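Long-range contacts in ABC transporter substrate-binding protein-branched chain amino acid transport (Streptococcus pneumoniae, PDB 4GNR), which binds isoleucine and probably delivers branched-chain amino acids to an ABC transporter for uptake into the cell: residues G130-S134 with S163-Y168; T183-L189 with K211-A216; S246-S252 with A335-N341. One frame throughout, in Å; residues are numbered along the deposited sequence.

Contact 1 (G130-S134 with S163-Y168); sequences GKIIS and SFRESY
F164 and I133 meet with their side chains crossing at about a right angle: the CG2 methyl of I133 lies 3.8 Å from CD1 of the ring. CE1 of the same ring comes within 3.6 Å of S134 CA. What puts it there is the first torsion of F164, which sets CG trans to the backbone N (chi1 178°) and carries a ring that starts off beside the interface in toward 130-134. Y168, just past the helix end, adds its CB over the rim of one F164 face. S134 faces the last turn of helix 155-167. Its OG sits at the edge of the Y168 ring, in plane, and 3.4 Å from Y168 CB; it comes to 3.2 Å from Y168 N at an angle too poor for a hydrogen bond, and that N-H is used within the helix by F164 O. At the other end G130, without a side chain, lets its CA approach S163 OG to 3.6 Å, and that hydroxyl is hydrogen-bonded to the backbone O of S127. The small G130, S134, S163 and S167 are consistent with the close axes of 130-134 and 163-167, 7.7 Å apart and crossing at -48°. The successive helices 126-139 and 155-167, joined through strand 145-151, pack side by side against the mixed sheet of this periplasmic binding protein lobe: F164 and Y168 touch V146 of that strand, I133 and F164 V201 of strand 199-201.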
ATOM      1  N   GLY A 130       4.309  11.408   5.466  1.00  7.24           N
ATOM      2  CA  GLY A 130       4.965  12.018   6.638  1.00  7.38           C
ATOM      3  C   GLY A 130       4.402  13.383   6.994  1.00  7.74           C
ATOM      4  O   GLY A 130       4.278  13.732   8.171  1.00  8.30           O
ATOM      5  N   LYS A 131       4.065  14.160   5.971  1.00  7.85           N
ATOM      6  CA  LYS A 131       3.477  15.497   6.166  1.00  8.35           C
ATOM      7  C   LYS A 131       2.099  15.386   6.804  1.00  7.66           C
ATOM      8  O   LYS A 131       1.767  16.126   7.722  1.00  8.79           O
ATOM      9  CB  LYS A 131       3.371  16.245   4.829  1.00  9.58           C
ATOM     10  CG  LYS A 131       4.674  16.674   4.221  1.00 11.69           C
ATOM     11  CD  LYS A 131       4.490  17.171   2.802  1.00 14.37           C
ATOM     12  CE  LYS A 131       5.770  17.574   2.147  1.00 18.10           C
ATOM     13  NZ  LYS A 131       5.450  17.850   0.736  1.00 21.69           N
ATOM     14  N   ILE A 132       1.294  14.456   6.287  1.00  7.59           N
ATOM     15  CA  ILE A 132      -0.042  14.235   6.846  1.00  7.46           C
ATOM     16  C   ILE A 132       0.065  13.792   8.309  1.00  7.22           C
ATOM     17  O   ILE A 132      -0.680  14.269   9.167  1.00  8.44           O
ATOM     18  CB  ILE A 132      -0.802  13.221   6.011  1.00  7.94           C
ATOM     19  CG1 ILE A 132      -1.253  13.883   4.692  1.00  8.40           C
ATOM     20  CG2 ILE A 132      -1.991  12.667   6.794  1.00  9.99           C
ATOM     21  CD1 ILE A 132      -1.836  12.852   3.717  1.00  9.83           C
ATOM     22  N   ILE A 133       0.966  12.849   8.593  1.00  7.14           N
ATOM     23  CA  ILE A 133       1.121  12.385   9.966  1.00  7.27           C
ATOM     24  C   ILE A 133       1.514  13.563  10.876  1.00  7.72           C
ATOM     25  O   ILE A 133       0.962  13.734  11.963  1.00  8.66           O
ATOM     26  CB  ILE A 133       2.102  11.201  10.044  1.00  7.92           C
ATOM     27  CG1 ILE A 133       1.486   9.963   9.362  1.00  7.74           C
ATOM     28  CG2 ILE A 133       2.454  10.885  11.497  1.00  8.94           C
ATOM     29  CD1 ILE A 133       2.482   8.834   9.081  1.00 10.03           C
ATOM     30  N   SER A 134       2.490  14.351  10.462  1.00  7.88           N
ATOM     31  CA  SER A 134       2.888  15.534  11.254  1.00  8.66           C
ATOM     32  C   SER A 134       1.703  16.481  11.497  1.00  8.82           C
ATOM     33  O   SER A 134       1.435  16.899  12.630  1.00  9.84           O
ATOM     34  CB  SER A 134       4.010  16.301  10.573  1.00  9.69           C
ATOM     35  OG  SER A 134       4.423  17.412  11.356  1.00 11.97           O
ATOM     36  N   SER A 163      10.325  12.728   6.262  1.00  9.64           N
ATOM     37  CA  SER A 163       9.314  13.743   6.017  1.00  9.77           C
ATOM     38  C   SER A 163       8.659  14.235   7.316  1.00  9.23           C
ATOM     39  O   SER A 163       8.412  15.439   7.496  1.00 10.09           O
ATOM     40  CB  SER A 163       8.291  13.194   5.042  1.00 10.33           C
ATOM     41  OG  SER A 163       7.245  14.127   4.910  1.00 11.48           O
ATOM     42  N   PHE A 164       8.366  13.297   8.208  1.00  9.00           N
ATOM     43  CA  PHE A 164       7.799  13.657   9.489  1.00  9.04           C
ATOM     44  C   PHE A 164       8.719  14.634  10.243  1.00  9.57           C
ATOM     45  O   PHE A 164       8.286  15.680  10.743  1.00 10.36           O
ATOM     46  CB  PHE A 164       7.549  12.422  10.357  1.00  8.97           C
ATOM     47  CG  PHE A 164       7.000  12.773  11.708  1.00  8.61           C
ATOM     48  CD1 PHE A 164       5.641  12.979  11.892  1.00  9.25           C
ATOM     49  CD2 PHE A 164       7.842  12.971  12.791  1.00  9.57           C
ATOM     50  CE1 PHE A 164       5.136  13.361  13.108  1.00  9.91           C
ATOM     51  CE2 PHE A 164       7.320  13.363  14.024  1.00 10.49           C
ATOM     52  CZ  PHE A 164       5.961  13.550  14.172  1.00  9.78           C
ATOM     53  N   ARG A 165      10.003  14.289  10.330  1.00 10.19           N
ATOM     54  CA  ARG A 165      10.964  15.156  11.053  1.00 11.18           C
ATOM     55  C   ARG A 165      11.048  16.553  10.443  1.00 12.03           C
ATOM     56  O   ARG A 165      11.179  17.560  11.142  1.00 13.25           O
ATOM     57  CB  ARG A 165      12.377  14.565  11.124  1.00 11.61           C
ATOM     58  CG  ARG A 165      12.514  13.299  11.914  1.00 12.28           C
ATOM     59  CD  ARG A 165      14.016  12.923  12.094  1.00 13.41           C
ATOM     60  NE  ARG A 165      14.189  11.580  12.632  1.00 14.16           N
ATOM     61  CZ  ARG A 165      14.312  10.502  11.864  1.00 14.75           C
ATOM     62  NH1 ARG A 165      14.360  10.636  10.546  1.00 15.04           N
ATOM     63  NH2 ARG A 165      14.403   9.296  12.400  1.00 15.90           N
ATOM     64  N   GLU A 166      10.975  16.614   9.120  0.50 11.63           N
ATOM     65  CA  GLU A 166      11.036  17.907   8.411  0.50 12.75           C
ATOM     66  C   GLU A 166       9.861  18.818   8.746  0.50 11.63           C
ATOM     67  O   GLU A 166      10.011  20.027   8.940  0.50 11.80           O
ATOM     68  CB  GLU A 166      11.041  17.689   6.888  0.50 13.68           C
ATOM     69  CG  GLU A 166      12.281  17.000   6.352  0.50 16.93           C
ATOM     70  CD  GLU A 166      12.206  16.666   4.867  0.50 19.45           C
ATOM     71  OE1 GLU A 166      11.095  16.641   4.283  0.50 22.16           O
ATOM     72  OE2 GLU A 166      13.278  16.387   4.287  0.50 22.40           O
ATOM     73  N   SER A 167       8.684  18.209   8.815  0.50 10.75           N
ATOM     74  CA  SER A 167       7.437  18.931   9.069  0.50 11.01           C
ATOM     75  C   SER A 167       7.079  19.252  10.510  0.50 10.87           C
ATOM     76  O   SER A 167       6.551  20.333  10.805  0.50 11.13           O
ATOM     77  CB  SER A 167       6.279  18.089   8.507  0.50 11.29           C
ATOM     78  OG  SER A 167       6.459  17.817   7.132  0.50 14.25           O
ATOM     79  N   TYR A 168       7.437  18.344  11.405  1.00 11.10           N
ATOM     80  CA  TYR A 168       7.028  18.464  12.800  1.00 11.21           C
ATOM     81  C   TYR A 168       7.722  19.556  13.591  1.00 10.98           C
ATOM     82  O   TYR A 168       8.931  19.610  13.612  1.00 12.82           O
ATOM     83  CB  TYR A 168       7.137  17.076  13.452  1.00 11.15           C
ATOM     84  CG  TYR A 168       6.541  17.014  14.843  1.00 10.70           C
ATOM     85  CD1 TYR A 168       7.340  16.788  15.949  1.00 11.13           C
ATOM     86  CD2 TYR A 168       5.186  17.233  15.049  1.00 11.52           C
ATOM     87  CE1 TYR A 168       6.800  16.739  17.223  1.00 12.21           C
ATOM     88  CE2 TYR A 168       4.641  17.208  16.321  1.00 12.73           C
ATOM     89  CZ  TYR A 168       5.449  16.953  17.407  1.00 12.34           C
ATOM     90  OH  TYR A 168       4.908  16.929  18.682  1.00 14.50           O
TER

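Contact 2 (T183-L189 with K211-A216); sequences TDFQAAL and KIVNQA
The polar part centres on the amide of Q215, whose two ends are both engaged by the segment 183-189. Its NE2 donates to T183 O at 2.9 Å, with that acceptor close to the amide plane. Its OE1 accepts twice, from F185 N at 3.0 Å and from Q186 NE2 at 3.0 Å, the two donors arriving from opposite faces of the carbonyl plane. The Q186 bond is nearly straight (172° at the hydrogen), and the bend of that side chain at chi2 (-69°) folds its amide back to reach OE1. Three bonds therefore fix the rotation of the Q215 amide. A water extends the network, accepting from Q186 NE2 and donating to Q215 O. On the same segment D184 OD1 takes the N-H of Q186, an Asx turn at the start of helix 186-193, with F185 as N-cap.

The apolar part begins with a CH-pi contact: I212 CG1 stands over the centre of the F185 ring, 3.5 Å from its centroid. K211 CB approaches F185 CE2 to 3.6 Å. Further along, L189 CD1 packs on Q215 CB at 3.6 Å, and L189 CD2 packs on A216 CB.

The turn leading into helix 186-193, and its first turn, are thereby joined to helix 206-218. F185 and I212 both rest on Y149 of strand 145-151, and A216 touches I225 of strand 225-227.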
ATOM      1  N   THR A 183      10.957  -9.291  16.900  1.00 11.88           N
ATOM      2  CA  THR A 183       9.720  -9.681  17.581  1.00 12.33           C
ATOM      3  C   THR A 183       9.697  -9.187  19.055  1.00 12.04           C
ATOM      4  O   THR A 183       8.687  -9.276  19.724  1.00 12.43           O
ATOM      5  CB  THR A 183       9.453 -11.176  17.515  1.00 13.23           C
ATOM      6  OG1 THR A 183      10.448 -11.819  18.295  1.00 15.54           O
ATOM      7  CG2 THR A 183       9.447 -11.699  16.059  1.00 15.16           C
ATOM      8  N   ASP A 184      10.817  -8.640  19.532  1.00 11.43           N
ATOM      9  CA  ASP A 184      11.006  -8.133  20.926  1.00 11.13           C
ATOM     10  C   ASP A 184      11.295  -6.638  20.862  1.00 10.55           C
ATOM     11  O   ASP A 184      12.298  -6.235  20.270  1.00 12.71           O
ATOM     12  CB  ASP A 184      12.170  -8.900  21.592  1.00 12.45           C
ATOM     13  CG  ASP A 184      12.523  -8.429  23.013  1.00 13.64           C
ATOM     14  OD1 ASP A 184      12.116  -7.359  23.472  1.00 14.99           O
ATOM     15  OD2 ASP A 184      13.292  -9.156  23.689  1.00 18.98           O
ATOM     16  N   PHE A 185      10.419  -5.833  21.470  1.00  9.53           N
ATOM     17  CA  PHE A 185      10.539  -4.356  21.484  1.00  9.18           C
ATOM     18  C   PHE A 185      10.591  -3.811  22.920  1.00  8.90           C
ATOM     19  O   PHE A 185      10.404  -2.627  23.158  1.00  9.96           O
ATOM     20  CB  PHE A 185       9.341  -3.763  20.704  1.00  9.21           C
ATOM     21  CG  PHE A 185       9.220  -4.347  19.305  1.00  9.50           C
ATOM     22  CD1 PHE A 185       9.925  -3.818  18.241  1.00 10.37           C
ATOM     23  CD2 PHE A 185       8.426  -5.472  19.069  1.00  9.92           C
ATOM     24  CE1 PHE A 185       9.834  -4.419  16.970  1.00 10.56           C
ATOM     25  CE2 PHE A 185       8.345  -6.055  17.811  1.00 10.44           C
ATOM     26  CZ  PHE A 185       9.052  -5.525  16.780  1.00 10.87           C
ATOM     27  N   GLN A 186      10.877  -4.694  23.858  1.00  9.52           N
ATOM     28  CA  GLN A 186      10.825  -4.350  25.277  1.00 10.00           C
ATOM     29  C   GLN A 186      11.727  -3.235  25.744  1.00 10.05           C
ATOM     30  O   GLN A 186      11.302  -2.325  26.457  1.00 10.59           O
ATOM     31  CB  GLN A 186      11.063  -5.620  26.118  1.00 10.48           C
ATOM     32  CG  GLN A 186      10.002  -6.678  25.940  1.00 11.41           C
ATOM     33  CD  GLN A 186       8.681  -6.248  26.530  1.00 11.90           C
ATOM     34  OE1 GLN A 186       8.568  -6.103  27.743  1.00 13.83           O
ATOM     35  NE2 GLN A 186       7.665  -6.118  25.700  1.00 12.03           N
ATOM     36  N   ALA A 187      12.985  -3.286  25.350  1.00 10.81           N
ATOM     37  CA  ALA A 187      13.940  -2.267  25.816  1.00 11.76           C
ATOM     38  C   ALA A 187      13.555  -0.872  25.394  1.00 11.39           C
ATOM     39  O   ALA A 187      13.582   0.068  26.202  1.00 12.23           O
ATOM     40  CB  ALA A 187      15.360  -2.603  25.347  1.00 13.44           C
ATOM     41  N   ALA A 188      13.238  -0.712  24.120  1.00 11.34           N
ATOM     42  CA  ALA A 188      12.861   0.605  23.620  1.00 11.99           C
ATOM     43  C   ALA A 188      11.588   1.106  24.270  1.00 11.15           C
ATOM     44  O   ALA A 188      11.481   2.269  24.644  1.00 12.56           O
ATOM     45  CB  ALA A 188      12.724   0.594  22.105  1.00 12.89           C
ATOM     46  N   LEU A 189      10.586   0.232  24.346  1.00 11.17           N
ATOM     47  CA  LEU A 189       9.313   0.622  24.927  1.00 11.10           C
ATOM     48  C   LEU A 189       9.473   1.018  26.404  1.00 11.06           C
ATOM     49  O   LEU A 189       8.878   1.986  26.865  1.00 13.06           O
ATOM     50  CB  LEU A 189       8.271  -0.475  24.701  1.00 10.51           C
ATOM     51  CG  LEU A 189       7.801  -0.645  23.258  1.00 11.28           C
ATOM     52  CD1 LEU A 189       6.954  -1.897  23.141  1.00 12.08           C
ATOM     53  CD2 LEU A 189       7.007   0.587  22.801  1.00 13.12           C
ATOM     54  N   LYS A 211       3.091  -5.990  16.558  1.00  8.36           N
ATOM     55  CA  LYS A 211       3.780  -6.469  17.784  1.00  8.63           C
ATOM     56  C   LYS A 211       4.147  -5.290  18.700  1.00  8.36           C
ATOM     57  O   LYS A 211       4.080  -5.399  19.919  1.00  9.29           O
ATOM     58  CB  LYS A 211       5.002  -7.299  17.415  1.00  9.08           C
ATOM     59  CG  LYS A 211       4.663  -8.616  16.731  1.00  9.19           C
ATOM     60  CD  LYS A 211       5.912  -9.408  16.376  1.00 10.59           C
ATOM     61  CE  LYS A 211       5.636 -10.693  15.591  1.00 11.57           C
ATOM     62  NZ  LYS A 211       5.128 -10.407  14.212  1.00 13.20           N
ATOM     63  N   ILE A 212       4.561  -4.168  18.116  1.00  8.33           N
ATOM     64  CA  ILE A 212       4.880  -2.956  18.887  1.00  8.48           C
ATOM     65  C   ILE A 212       3.627  -2.481  19.644  1.00  9.03           C
ATOM     66  O   ILE A 212       3.698  -2.165  20.832  1.00  9.65           O
ATOM     67  CB  ILE A 212       5.456  -1.864  17.984  1.00  8.61           C
ATOM     68  CG1 ILE A 212       6.876  -2.255  17.540  1.00  8.59           C
ATOM     69  CG2 ILE A 212       5.424  -0.508  18.691  1.00  9.60           C
ATOM     70  CD1 ILE A 212       7.397  -1.444  16.386  1.00  9.52           C
ATOM     71  N   VAL A 213       2.493  -2.417  18.951  1.00  8.88           N
ATOM     72  CA  VAL A 213       1.241  -2.014  19.601  1.00  9.72           C
ATOM     73  C   VAL A 213       0.910  -2.979  20.752  1.00  9.49           C
ATOM     74  O   VAL A 213       0.565  -2.575  21.856  1.00 10.77           O
ATOM     75  CB  VAL A 213       0.096  -1.974  18.579  1.00  9.84           C
ATOM     76  CG1 VAL A 213      -1.241  -1.828  19.294  1.00 10.90           C
ATOM     77  CG2 VAL A 213       0.341  -0.813  17.606  1.00 10.54           C
ATOM     78  N   ASN A 214       1.063  -4.258  20.453  0.50  9.57           N
ATOM     79  CA  ASN A 214       0.797  -5.314  21.409  0.50  9.90           C
ATOM     80  C   ASN A 214       1.586  -5.158  22.707  0.50  9.78           C
ATOM     81  O   ASN A 214       1.065  -5.272  23.825  0.50 10.79           O
ATOM     82  CB  ASN A 214       1.186  -6.642  20.791  0.50  9.72           C
ATOM     83  CG  ASN A 214       0.913  -7.771  21.716  0.50 10.81           C
ATOM     84  OD1 ASN A 214       1.812  -8.207  22.412  0.50 12.30           O
ATOM     85  ND2 ASN A 214      -0.351  -8.125  21.876  0.50 11.79           N
ATOM     86  N   GLN A 215       2.882  -4.968  22.529  1.00  9.12           N
ATOM     87  CA  GLN A 215       3.805  -4.808  23.653  1.00  9.26           C
ATOM     88  C   GLN A 215       3.676  -3.460  24.366  1.00  9.41           C
ATOM     89  O   GLN A 215       3.804  -3.383  25.599  1.00 10.01           O
ATOM     90  CB  GLN A 215       5.226  -5.091  23.203  1.00  9.18           C
ATOM     91  CG  GLN A 215       5.405  -6.567  22.841  1.00  9.57           C
ATOM     92  CD  GLN A 215       6.747  -6.921  22.233  1.00  9.67           C
ATOM     93  OE1 GLN A 215       7.790  -6.446  22.673  1.00 10.33           O
ATOM     94  NE2 GLN A 215       6.720  -7.814  21.229  1.00 10.37           N
ATOM     95  N   ALA A 216       3.425  -2.401  23.615  1.00  9.54           N
ATOM     96  CA  ALA A 216       3.270  -1.067  24.206  1.00  9.72           C
ATOM     97  C   ALA A 216       2.056  -1.043  25.118  1.00  9.51           C
ATOM     98  O   ALA A 216       2.136  -0.651  26.290  1.00 10.06           O
ATOM     99  CB  ALA A 216       3.164   0.010  23.114  1.00 10.12           C
TER
HETATM  100  O   HOH W   1       5.065  -5.570  26.806  1.00 13.33           O

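Contact 3 (S246-S252 with A335-N341); sequences SNIYFIS and AYMMTMN
F250 O receives the N-H of M338 at 2.8 Å, almost straight at 176°, and M337 CA also approaches this oxygen in a CA-H...O contact. The reciprocal bond runs from F250 N to M338 O. Paired bonds likewise join I248 with M340 and S252 with Y336, so the register is antiparallel throughout. At the far end N247 and I248 both face M340 in a G1 bulge. There N247 N turns to the side chain of N341, meeting OD1 at 2.9 Å from above its carbonyl plane.

On the side of the sheet bearing I248, F250 and S252, the F250 ring takes M338 CB over one face, 4.0 Å from its centroid, and M340 CE at its edge, 3.8 Å from CE1. F250 CG lies between the backbone N and carbonyl carbon (chi1 56°), which places the ring over the neighbouring strand. The other side of the sheet carries M337, whose SD comes within 3.4 Å of F250 C, and Y249 beside T339. A water links Y249 OH to N341 ND2, which is also bonded to E346.

The ladder thus satisfies alternate backbone groups, while N247, Y249 and I251 bond the adjoining strand 225-227 through theirs.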
ATOM      1  N   SER A 246      -6.323  -0.198  20.136  1.00 11.85           N
ATOM      2  CA  SER A 246      -7.118   0.973  20.506  1.00 12.21           C
ATOM      3  C   SER A 246      -6.223   2.192  20.522  1.00 10.74           C
ATOM      4  O   SER A 246      -5.018   2.093  20.718  1.00 10.99           O
ATOM      5  CB  SER A 246      -7.844   0.785  21.830  1.00 13.23           C
ATOM      6  OG  SER A 246      -8.799  -0.258  21.686  1.00 15.19           O
ATOM      7  N   ASN A 247      -6.825   3.335  20.266  1.00 10.47           N
ATOM      8  CA  ASN A 247      -6.110   4.608  20.172  1.00  9.89           C
ATOM      9  C   ASN A 247      -5.016   4.490  19.070  1.00  9.06           C
ATOM     10  O   ASN A 247      -3.880   4.928  19.225  1.00  9.98           O
ATOM     11  CB  ASN A 247      -5.547   5.005  21.522  1.00 10.67           C
ATOM     12  CG  ASN A 247      -5.676   6.488  21.800  1.00 11.80           C
ATOM     13  OD1 ASN A 247      -6.376   7.206  21.076  1.00 14.09           O
ATOM     14  ND2 ASN A 247      -5.073   6.945  22.893  1.00 13.95           N
ATOM     15  N   ILE A 248      -5.416   3.868  17.966  1.00  8.63           N
ATOM     16  CA  ILE A 248      -4.576   3.666  16.784  1.00  8.44           C
ATOM     17  C   ILE A 248      -5.105   4.559  15.653  1.00  8.13           C
ATOM     18  O   ILE A 248      -6.311   4.652  15.436  1.00  9.53           O
ATOM     19  CB  ILE A 248      -4.574   2.192  16.298  1.00  9.07           C
ATOM     20  CG1 ILE A 248      -4.242   1.202  17.412  1.00 10.19           C
ATOM     21  CG2 ILE A 248      -3.661   2.004  15.103  1.00 11.60           C
ATOM     22  CD1 ILE A 248      -2.922   1.403  18.097  1.00 12.10           C
ATOM     23  N   TYR A 249      -4.189   5.213  14.953  1.00  8.21           N
ATOM     24  CA  TYR A 249      -4.527   6.085  13.829  1.00  7.81           C
ATOM     25  C   TYR A 249      -3.599   5.741  12.689  1.00  7.66           C
ATOM     26  O   TYR A 249      -2.410   5.535  12.930  1.00  8.91           O
ATOM     27  CB  TYR A 249      -4.346   7.555  14.212  1.00  8.77           C
ATOM     28  CG  TYR A 249      -5.226   7.959  15.371  1.00  9.18           C
ATOM     29  CD1 TYR A 249      -4.819   7.716  16.683  1.00 10.54           C
ATOM     30  CD2 TYR A 249      -6.454   8.559  15.162  1.00 10.37           C
ATOM     31  CE1 TYR A 249      -5.623   8.032  17.761  1.00 11.52           C
ATOM     32  CE2 TYR A 249      -7.268   8.911  16.227  1.00 12.51           C
ATOM     33  CZ  TYR A 249      -6.848   8.647  17.529  1.00 13.15           C
ATOM     34  OH  TYR A 249      -7.650   8.982  18.609  1.00 16.55           O
ATOM     35  N   PHE A 250      -4.103   5.669  11.464  1.00  6.91           N
ATOM     36  CA  PHE A 250      -3.203   5.379  10.337  1.00  7.14           C
ATOM     37  C   PHE A 250      -3.789   5.845   9.010  1.00  6.48           C
ATOM     38  O   PHE A 250      -5.001   5.980   8.830  1.00  6.86           O
ATOM     39  CB  PHE A 250      -2.832   3.874  10.245  1.00  6.97           C
ATOM     40  CG  PHE A 250      -4.020   2.949  10.148  1.00  7.18           C
ATOM     41  CD1 PHE A 250      -4.608   2.448  11.298  1.00  8.26           C
ATOM     42  CD2 PHE A 250      -4.539   2.555   8.920  1.00  7.80           C
ATOM     43  CE1 PHE A 250      -5.685   1.596  11.230  1.00  9.40           C
ATOM     44  CE2 PHE A 250      -5.624   1.702   8.850  1.00  8.52           C
ATOM     45  CZ  PHE A 250      -6.198   1.224  10.009  1.00  9.11           C
ATOM     46  N   ILE A 251      -2.884   6.058   8.062  1.00  6.64           N
ATOM     47  CA  ILE A 251      -3.252   6.492   6.735  1.00  7.07           C
ATOM     48  C   ILE A 251      -3.771   5.343   5.885  1.00  6.53           C
ATOM     49  O   ILE A 251      -3.222   4.235   5.900  1.00  7.15           O
ATOM     50  CB  ILE A 251      -2.031   7.115   6.014  1.00  7.76           C
ATOM     51  CG1 ILE A 251      -1.612   8.371   6.766  1.00 10.47           C
ATOM     52  CG2 ILE A 251      -2.351   7.423   4.554  1.00  9.99           C
ATOM     53  CD1 ILE A 251      -0.471   9.111   6.169  1.00 11.08           C
ATOM     54  N   SER A 252      -4.839   5.622   5.133  1.00  7.25           N
ATOM     55  CA  SER A 252      -5.391   4.660   4.198  1.00  7.47           C
ATOM     56  C   SER A 252      -5.790   5.382   2.917  1.00  7.24           C
ATOM     57  O   SER A 252      -6.061   6.566   2.894  1.00  9.38           O
ATOM     58  CB  SER A 252      -6.597   3.939   4.773  1.00  7.99           C
ATOM     59  OG  SER A 252      -7.060   2.955   3.882  1.00 11.44           O
ATOM     60  N   ALA A 335      -6.508  10.544   0.500  1.00  7.37           N
ATOM     61  CA  ALA A 335      -6.013   9.861   1.685  1.00  7.36           C
ATOM     62  C   ALA A 335      -6.967  10.131   2.844  1.00  7.23           C
ATOM     63  O   ALA A 335      -7.614  11.174   2.930  1.00  7.87           O
ATOM     64  CB  ALA A 335      -4.606  10.319   2.045  1.00  8.96           C
ATOM     65  N   TYR A 336      -7.015   9.156   3.735  1.00  7.01           N
ATOM     66  CA  TYR A 336      -7.804   9.199   4.937  1.00  7.77           C
ATOM     67  C   TYR A 336      -6.953   8.853   6.139  1.00  7.89           C
ATOM     68  O   TYR A 336      -6.008   8.068   6.046  1.00  9.36           O
ATOM     69  CB  TYR A 336      -8.910   8.114   4.907  1.00  9.15           C
ATOM     70  CG  TYR A 336      -9.802   8.199   3.693  1.00  9.57           C
ATOM     71  CD1 TYR A 336      -9.477   7.511   2.541  1.00 10.54           C
ATOM     72  CD2 TYR A 336     -10.963   8.962   3.685  1.00 12.82           C
ATOM     73  CE1 TYR A 336     -10.251   7.574   1.407  1.00 13.22           C
ATOM     74  CE2 TYR A 336     -11.753   9.039   2.546  1.00 14.57           C
ATOM     75  CZ  TYR A 336     -11.386   8.329   1.412  1.00 14.66           C
ATOM     76  OH  TYR A 336     -12.145   8.353   0.259  1.00 19.36           O
ATOM     77  N   MET A 337      -7.238   9.496   7.268  1.00  7.87           N
ATOM     78  CA  MET A 337      -6.642   9.101   8.545  1.00  7.92           C
ATOM     79  C   MET A 337      -7.769   8.305   9.222  1.00  7.43           C
ATOM     80  O   MET A 337      -8.872   8.826   9.453  1.00  8.99           O
ATOM     81  CB  MET A 337      -6.214  10.253   9.419  1.00  8.48           C
ATOM     82  CG  MET A 337      -5.485   9.760  10.670  1.00  8.85           C
ATOM     83  SD  MET A 337      -3.875   8.984  10.379  1.00  8.97           S
ATOM     84  CE  MET A 337      -2.852  10.437  10.041  1.00 11.78           C
ATOM     85  N   MET A 338      -7.491   7.040   9.501  1.00  7.66           N
ATOM     86  CA  MET A 338      -8.424   6.118  10.124  1.00  7.90           C
ATOM     87  C   MET A 338      -8.237   6.138  11.638  1.00  8.04           C
ATOM     88  O   MET A 338      -7.121   6.178  12.120  1.00  9.03           O
ATOM     89  CB  MET A 338      -8.150   4.675   9.627  1.00  8.49           C
ATOM     90  CG  MET A 338      -8.020   4.552   8.123  1.00 10.31           C
ATOM     91  SD  MET A 338      -9.539   4.872   7.229  1.00 14.71           S
ATOM     92  CE  MET A 338     -10.066   3.209   6.854  1.00 21.50           C
ATOM     93  N   THR A 339      -9.350   6.117  12.370  1.00  8.69           N
ATOM     94  CA  THR A 339      -9.378   6.028  13.832  1.00  9.67           C
ATOM     95  C   THR A 339      -9.838   4.596  14.165  1.00  9.47           C
ATOM     96  O   THR A 339     -10.935   4.187  13.770  1.00 10.83           O
ATOM     97  CB  THR A 339     -10.390   6.994  14.445  1.00 11.01           C
ATOM     98  OG1 THR A 339      -9.974   8.338  14.190  1.00 12.03           O
ATOM     99  CG2 THR A 339     -10.497   6.790  15.976  1.00 14.10           C
ATOM    100  N   MET A 340      -9.003   3.868  14.900  1.00  9.21           N
ATOM    101  CA  MET A 340      -9.274   2.490  15.270  1.00  9.48           C
ATOM    102  C   MET A 340      -9.318   2.270  16.778  1.00 10.07           C
ATOM    103  O   MET A 340      -8.432   2.711  17.510  1.00 10.75           O
ATOM    104  CB  MET A 340      -8.198   1.567  14.646  1.00  9.49           C
ATOM    105  CG  MET A 340      -8.209   0.120  15.159  1.00  9.90           C
ATOM    106  SD  MET A 340      -6.963  -0.946  14.380  1.00 10.35           S
ATOM    107  CE  MET A 340      -7.701  -1.215  12.766  1.00 11.00           C
ATOM    108  N   ASN A 341     -10.361   1.565  17.212  1.00 10.59           N
ATOM    109  CA  ASN A 341     -10.545   1.174  18.618  1.00 11.41           C
ATOM    110  C   ASN A 341     -11.068  -0.260  18.617  1.00 11.84           C
ATOM    111  O   ASN A 341     -11.910  -0.624  17.806  1.00 13.04           O
ATOM    112  CB  ASN A 341     -11.436   2.122  19.410  1.00 12.32           C
ATOM    113  CG  ASN A 341     -10.741   3.411  19.706  1.00 13.44           C
ATOM    114  OD1 ASN A 341      -9.717   3.421  20.385  1.00 14.57           O
ATOM    115  ND2 ASN A 341     -11.292   4.516  19.220  1.00 16.24           N
TER
HETATM  116  O   HOH W   2      -9.733   6.975  19.522  1.00 27.77           O

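From the N terminus, contact 1 comes first, closing a loop through strand 145-151 between helices 126-139 and 155-167. Contact 2 follows in series, its loop running through strand 199-201, and contact 3 follows in turn, closing a much longer excursion of 82 residues; none nests in or crosses another. Contact 3 joins neighbouring antiparallel strands 248-252 and 335-341 of the mixed sheet; contacts 1 and 2 pack against it, the first where I132 and I133 meet I251, the second where V213 meets I248. Contacts 1 and 2 do not touch, their nearest atoms being about 13 Å apart. Since I251 and I248 point to opposite sides of the sheet, they reach contact 3 from its two faces.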